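Local coordinates for protein glutamate receptor 1 (Adineta vaga, PDB 4IO2) that probably works as a glutamate-gated ion channel, of which this chain is the clamshell-like ligand-binding domain, here holding glutamate, at residues 84-98 against 203-215. Residues are numbered along the deposited sequence; the frame is centred on the assembly and turned at random. Where two conformers were deposited one is given.
Sequences GDITVTSARREIVAF and DKSTFGIVTPKEW. With GLU (glutamic acid), chain E.
T87 and F207 form a single backbone bridge, with V88 N bonded to T206 O (3.0 Å) and G208 N to I86 O, while A97 and T211 pair antiparallel through two N-H...O bonds. Both segments belong to the periplasmic-binding-protein-like clamshell of the ligand-binding domain, where 84-98 supplies part of the agonist site and the broken strand of 203-215 brings F207 to the same pocket before ending in a type II turn from P212 to W215. The F207 ring lies flat under D85: D85 CB stands 4.0 Å from the ring centroid in a CH-pi contact. T87 OG1 meets the edge of the same ring and accepts from the ligand N at 2.8 Å; D85 O takes a second bond from that N. Without the ring, as with an alanine at F207, the CA and CB of D85 would probably lose their support and the D85 carbonyl would be held less firmly against the ligand amine. R92, extended from CG to NE, grips the alpha-carboxylate, NH1 to O and NH2 to OXT. Farther along, V210 CG1 packs on V96 CG2, while CG2 touches I86 CD1 and, 3.8 Å away, F98 CE2. K213 bends at chi3 (-73°), bringing NZ within 2.9 Å of E94 O.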
loop_
_atom_site.group_PDB
_atom_site.type_symbol
_atom_site.label_atom_id
_atom_site.label_comp_id
_atom_site.label_asym_id
_atom_site.label_seq_id
_atom_site.Cartn_x
_atom_site.Cartn_y
_atom_site.Cartn_z
ATOM N N GLY A 84 -2.900 14.828 -0.105
ATOM C CA GLY A 84 -2.571 14.972 -1.497
ATOM C C GLY A 84 -1.860 13.745 -2.016
ATOM O O GLY A 84 -1.861 12.649 -1.423
ATOM N N ASP A 85 -1.243 13.909 -3.182
ATOM C CA ASP A 85 -0.393 12.880 -3.801
ATOM C C ASP A 85 0.998 12.952 -3.179
ATOM O O ASP A 85 1.960 13.313 -3.838
ATOM C CB ASP A 85 -0.340 13.038 -5.332
ATOM C CG ASP A 85 -0.020 14.456 -5.837
ATOM O OD1 ASP A 85 -0.152 15.447 -5.115
ATOM O OD2 ASP A 85 0.343 14.573 -7.050
ATOM N N ILE A 86 1.055 12.619 -1.876
ATOM C CA ILE A 86 2.248 12.786 -1.064
ATOM C C ILE A 86 2.812 11.417 -0.733
ATOM O O ILE A 86 2.180 10.603 -0.043
ATOM C CB ILE A 86 1.924 13.533 0.245
ATOM C CG1 ILE A 86 1.236 14.880 -0.022
ATOM C CG2 ILE A 86 3.159 13.768 1.038
ATOM C CD1 ILE A 86 0.537 15.462 1.206
ATOM N N THR A 87 3.988 11.126 -1.298
ATOM C CA THR A 87 4.614 9.843 -1.109
ATOM C C THR A 87 5.135 9.623 0.307
ATOM O O THR A 87 5.807 10.476 0.883
ATOM C CB THR A 87 5.743 9.654 -2.126
ATOM O OG1 THR A 87 5.223 9.865 -3.443
ATOM C CG2 THR A 87 6.370 8.246 -2.058
ATOM N N VAL A 88 4.859 8.447 0.862
ATOM C CA VAL A 88 5.377 8.040 2.178
ATOM C C VAL A 88 6.814 7.606 1.975
ATOM O O VAL A 88 7.105 6.680 1.204
ATOM C CB VAL A 88 4.531 6.900 2.735
ATOM C CG1 VAL A 88 5.052 6.520 4.114
ATOM C CG2 VAL A 88 3.047 7.318 2.799
ATOM N N THR A 89 7.751 8.296 2.606
ATOM C CA THR A 89 9.173 7.960 2.492
ATOM C C THR A 89 9.806 7.849 3.872
ATOM O O THR A 89 9.330 8.403 4.830
ATOM C CB THR A 89 10.003 8.998 1.707
ATOM O OG1 THR A 89 10.115 10.171 2.490
ATOM C CG2 THR A 89 9.369 9.349 0.333
ATOM N N SER A 90 10.897 7.118 3.939
ATOM C CA SER A 90 11.644 6.934 5.184
ATOM C C SER A 90 12.100 8.268 5.751
ATOM O O SER A 90 11.985 8.518 6.939
ATOM C CB SER A 90 12.859 5.993 4.964
ATOM O OG SER A 90 13.783 6.501 3.993
ATOM N N ALA A 91 12.645 9.121 4.905
ATOM C CA ALA A 91 13.134 10.413 5.386
ATOM C C ALA A 91 11.983 11.242 5.925
ATOM O O ALA A 91 12.129 11.937 6.947
ATOM C CB ALA A 91 13.863 11.220 4.276
ATOM N N ARG A 92 10.836 11.240 5.261
ATOM C CA ARG A 92 9.702 12.025 5.781
ATOM C C ARG A 92 9.154 11.460 7.089
ATOM O O ARG A 92 8.743 12.210 7.962
ATOM C CB ARG A 92 8.597 12.147 4.715
ATOM C CG ARG A 92 8.997 13.040 3.550
ATOM C CD ARG A 92 8.086 12.863 2.342
ATOM N NE ARG A 92 8.505 13.689 1.227
ATOM C CZ ARG A 92 7.922 13.705 0.035
ATOM N NH1 ARG A 92 6.866 12.943 -0.174
ATOM N NH2 ARG A 92 8.378 14.521 -0.909
ATOM N N ARG A 93 9.153 10.150 7.210
ATOM C CA ARG A 93 8.637 9.482 8.411
ATOM C C ARG A 93 9.455 9.804 9.663
ATOM O O ARG A 93 8.939 9.658 10.757
ATOM C CB ARG A 93 8.565 7.966 8.140
ATOM C CG ARG A 93 7.988 7.149 9.293
ATOM C CD ARG A 93 6.507 7.423 9.526
ATOM N NE ARG A 93 5.965 6.742 10.680
ATOM C CZ ARG A 93 6.000 7.233 11.914
ATOM N NH1 ARG A 93 6.571 8.413 12.165
ATOM N NH2 ARG A 93 5.466 6.539 12.917
ATOM N N GLU A 94 10.687 10.263 9.480
ATOM C CA GLU A 94 11.462 10.718 10.630
ATOM C C GLU A 94 10.841 11.941 11.288
ATOM O O GLU A 94 11.043 12.164 12.479
ATOM C CB GLU A 94 12.882 11.088 10.206
ATOM C CG GLU A 94 13.703 9.921 9.796
ATOM C CD GLU A 94 14.274 9.106 10.987
ATOM O OE1 GLU A 94 13.951 9.405 12.173
ATOM O OE2 GLU A 94 15.056 8.154 10.713
ATOM N N ILE A 95 10.113 12.756 10.527
ATOM C CA ILE A 95 9.624 14.038 11.041
ATOM C C ILE A 95 8.108 14.179 11.146
ATOM O O ILE A 95 7.623 15.075 11.849
ATOM C CB ILE A 95 10.242 15.248 10.280
ATOM C CG1 ILE A 95 9.909 15.215 8.803
ATOM C CG2 ILE A 95 11.741 15.322 10.582
ATOM C CD1 ILE A 95 10.136 16.526 8.071
ATOM N N VAL A 96 7.369 13.325 10.445
ATOM C CA VAL A 96 5.911 13.310 10.492
ATOM C C VAL A 96 5.455 11.867 10.518
ATOM O O VAL A 96 6.219 10.935 10.166
ATOM C CB VAL A 96 5.270 14.006 9.270
ATOM C CG1 VAL A 96 5.610 15.506 9.229
ATOM C CG2 VAL A 96 5.640 13.341 7.941
ATOM N N ALA A 97 4.185 11.658 10.864
ATOM C CA ALA A 97 3.549 10.353 10.650
ATOM C C ALA A 97 2.689 10.375 9.401
ATOM O O ALA A 97 2.386 11.428 8.837
ATOM C CB ALA A 97 2.756 9.884 11.899
ATOM N N PHE A 98 2.304 9.180 8.951
ATOM C CA PHE A 98 1.398 9.064 7.830
ATOM C C PHE A 98 0.254 8.158 8.203
ATOM O O PHE A 98 0.432 7.152 8.882
ATOM C CB PHE A 98 2.115 8.499 6.609
ATOM C CG PHE A 98 3.133 9.416 5.998
ATOM C CD1 PHE A 98 4.456 9.375 6.394
ATOM C CD2 PHE A 98 2.773 10.279 4.982
ATOM C CE1 PHE A 98 5.398 10.163 5.773
ATOM C CE2 PHE A 98 3.700 11.049 4.358
ATOM C CZ PHE A 98 5.008 11.023 4.763
ATOM N N ASP A 203 10.004 2.302 -8.078
ATOM C CA ASP A 203 9.777 2.916 -6.770
ATOM C C ASP A 203 8.347 2.747 -6.272
ATOM O O ASP A 203 7.668 3.720 -5.935
ATOM C CB ASP A 203 10.175 4.399 -6.760
ATOM C CG ASP A 203 10.468 4.922 -5.372
ATOM O OD1 ASP A 203 11.086 4.196 -4.575
ATOM O OD2 ASP A 203 10.014 6.037 -5.029
ATOM N N LYS A 204 7.905 1.504 -6.251
ATOM C CA LYS A 204 6.606 1.143 -5.695
ATOM C C LYS A 204 6.498 1.731 -4.307
ATOM O O LYS A 204 7.406 1.574 -3.454
ATOM C CB LYS A 204 6.439 -0.371 -5.625
ATOM C CG LYS A 204 6.608 -1.081 -6.965
ATOM C CD LYS A 204 6.052 -0.294 -8.125
ATOM C CE LYS A 204 6.311 -0.993 -9.463
ATOM N NZ LYS A 204 7.389 -2.015 -9.411
ATOM N N SER A 205 5.405 2.442 -4.082
ATOM C CA SER A 205 5.259 3.235 -2.894
ATOM C C SER A 205 3.771 3.465 -2.601
ATOM O O SER A 205 2.909 2.861 -3.212
ATOM C CB SER A 205 6.042 4.551 -3.129
ATOM O OG SER A 205 5.629 5.186 -4.349
ATOM N N THR A 206 3.491 4.359 -1.669
ATOM C CA THR A 206 2.130 4.691 -1.289
ATOM C C THR A 206 1.976 6.179 -1.076
ATOM O O THR A 206 2.970 6.856 -0.799
ATOM C CB THR A 206 1.735 3.973 0.027
ATOM O OG1 THR A 206 2.681 4.318 1.062
ATOM C CG2 THR A 206 1.715 2.435 -0.122
ATOM N N PHE A 207 0.762 6.666 -1.151
ATOM C CA PHE A 207 0.397 8.006 -0.728
ATOM C C PHE A 207 -0.306 7.876 0.615
ATOM O O PHE A 207 -1.134 6.969 0.809
ATOM C CB PHE A 207 -0.571 8.675 -1.673
ATOM C CG PHE A 207 -0.023 8.967 -3.061
ATOM C CD1 PHE A 207 1.313 9.222 -3.298
ATOM C CD2 PHE A 207 -0.890 9.043 -4.139
ATOM C CE1 PHE A 207 1.771 9.505 -4.581
ATOM C CE2 PHE A 207 -0.439 9.344 -5.425
ATOM C CZ PHE A 207 0.886 9.580 -5.644
ATOM N N GLY A 208 0.006 8.772 1.551
ATOM C CA GLY A 208 -0.627 8.789 2.862
ATOM C C GLY A 208 -0.966 10.200 3.233
ATOM O O GLY A 208 -0.349 11.155 2.751
ATOM N N ILE A 209 -1.923 10.326 4.148
ATOM C CA ILE A 209 -2.225 11.623 4.751
ATOM C C ILE A 209 -1.139 11.927 5.791
ATOM O O ILE A 209 -0.836 11.097 6.624
ATOM C CB ILE A 209 -3.643 11.632 5.362
ATOM C CG1 ILE A 209 -4.650 11.479 4.218
ATOM C CG2 ILE A 209 -3.868 12.934 6.133
ATOM C CD1 ILE A 209 -6.099 11.443 4.687
ATOM N N VAL A 210 -0.551 13.109 5.716
ATOM C CA VAL A 210 0.486 13.516 6.642
ATOM C C VAL A 210 -0.161 13.992 7.918
ATOM O O VAL A 210 -1.081 14.799 7.880
ATOM C CB VAL A 210 1.341 14.663 6.051
ATOM C CG1 VAL A 210 2.486 14.979 6.988
ATOM C CG2 VAL A 210 1.866 14.331 4.675
ATOM N N THR A 211 0.349 13.531 9.050
ATOM C CA THR A 211 -0.123 13.954 10.371
ATOM C C THR A 211 1.084 14.219 11.263
ATOM O O THR A 211 2.183 13.774 10.985
ATOM C CB THR A 211 -1.039 12.902 11.054
ATOM O OG1 THR A 211 -0.265 11.856 11.615
ATOM C CG2 THR A 211 -2.041 12.299 10.099
ATOM N N PRO A 212 0.858 14.867 12.395
ATOM C CA PRO A 212 1.951 14.964 13.349
ATOM C C PRO A 212 2.368 13.591 13.848
ATOM O O PRO A 212 1.525 12.693 13.891
ATOM C CB PRO A 212 1.347 15.800 14.499
ATOM C CG PRO A 212 0.245 16.577 13.840
ATOM C CD PRO A 212 -0.326 15.636 12.818
ATOM N N LYS A 213 3.612 13.456 14.302
ATOM C CA LYS A 213 3.985 12.247 14.997
ATOM C C LYS A 213 3.201 12.135 16.300
ATOM O O LYS A 213 2.847 13.139 16.917
ATOM C CB LYS A 213 5.482 12.261 15.283
ATOM C CG LYS A 213 6.304 12.079 14.007
ATOM C CD LYS A 213 7.750 11.821 14.339
ATOM C CE LYS A 213 8.446 13.048 14.827
ATOM N NZ LYS A 213 9.891 12.731 15.109
ATOM N N GLU A 214 2.912 10.905 16.691
ATOM C CA GLU A 214 2.215 10.632 17.958
ATOM C C GLU A 214 0.884 11.389 18.094
ATOM O O GLU A 214 0.562 11.901 19.155
ATOM C CB GLU A 214 3.146 10.897 19.153
ATOM C CG GLU A 214 4.371 10.001 19.109
ATOM C CD GLU A 214 5.395 10.332 20.141
ATOM O OE1 GLU A 214 4.993 10.775 21.243
ATOM O OE2 GLU A 214 6.602 10.132 19.848
ATOM N N TRP A 215 0.099 11.442 17.020
ATOM C CA TRP A 215 -1.097 12.280 16.958
ATOM C C TRP A 215 -2.254 11.680 17.713
ATOM O O TRP A 215 -2.545 10.503 17.565
ATOM C CB TRP A 215 -1.512 12.411 15.494
ATOM C CG TRP A 215 -2.458 13.481 15.145
ATOM C CD1 TRP A 215 -2.472 14.778 15.593
ATOM C CD2 TRP A 215 -3.489 13.384 14.182
ATOM N NE1 TRP A 215 -3.465 15.492 14.955
ATOM C CE2 TRP A 215 -4.097 14.652 14.073
ATOM C CE3 TRP A 215 -3.955 12.333 13.363
ATOM C CZ2 TRP A 215 -5.157 14.888 13.209
ATOM C CZ3 TRP A 215 -4.989 12.567 12.534
ATOM C CH2 TRP A 215 -5.582 13.845 12.438
HETATM N N GLU E . 4.346 12.208 -4.801
HETATM C CA GLU E . 5.576 12.987 -4.970
HETATM C C GLU E . 6.157 13.357 -3.607
HETATM O O GLU E . 5.443 13.212 -2.581
HETATM C CB GLU E . 5.356 14.265 -5.786
HETATM C CG GLU E . 4.775 14.078 -7.192
HETATM C CD GLU E . 5.709 13.427 -8.212
HETATM O OE1 GLU E . 6.879 13.225 -7.894
HETATM O OE2 GLU E . 5.263 13.194 -9.367
HETATM O OXT GLU E . 7.335 13.781 -3.553
HETATM O O HOH W 1 -2.418 12.314 1.305
HETATM O O HOH W 2 5.369 15.608 13.477
#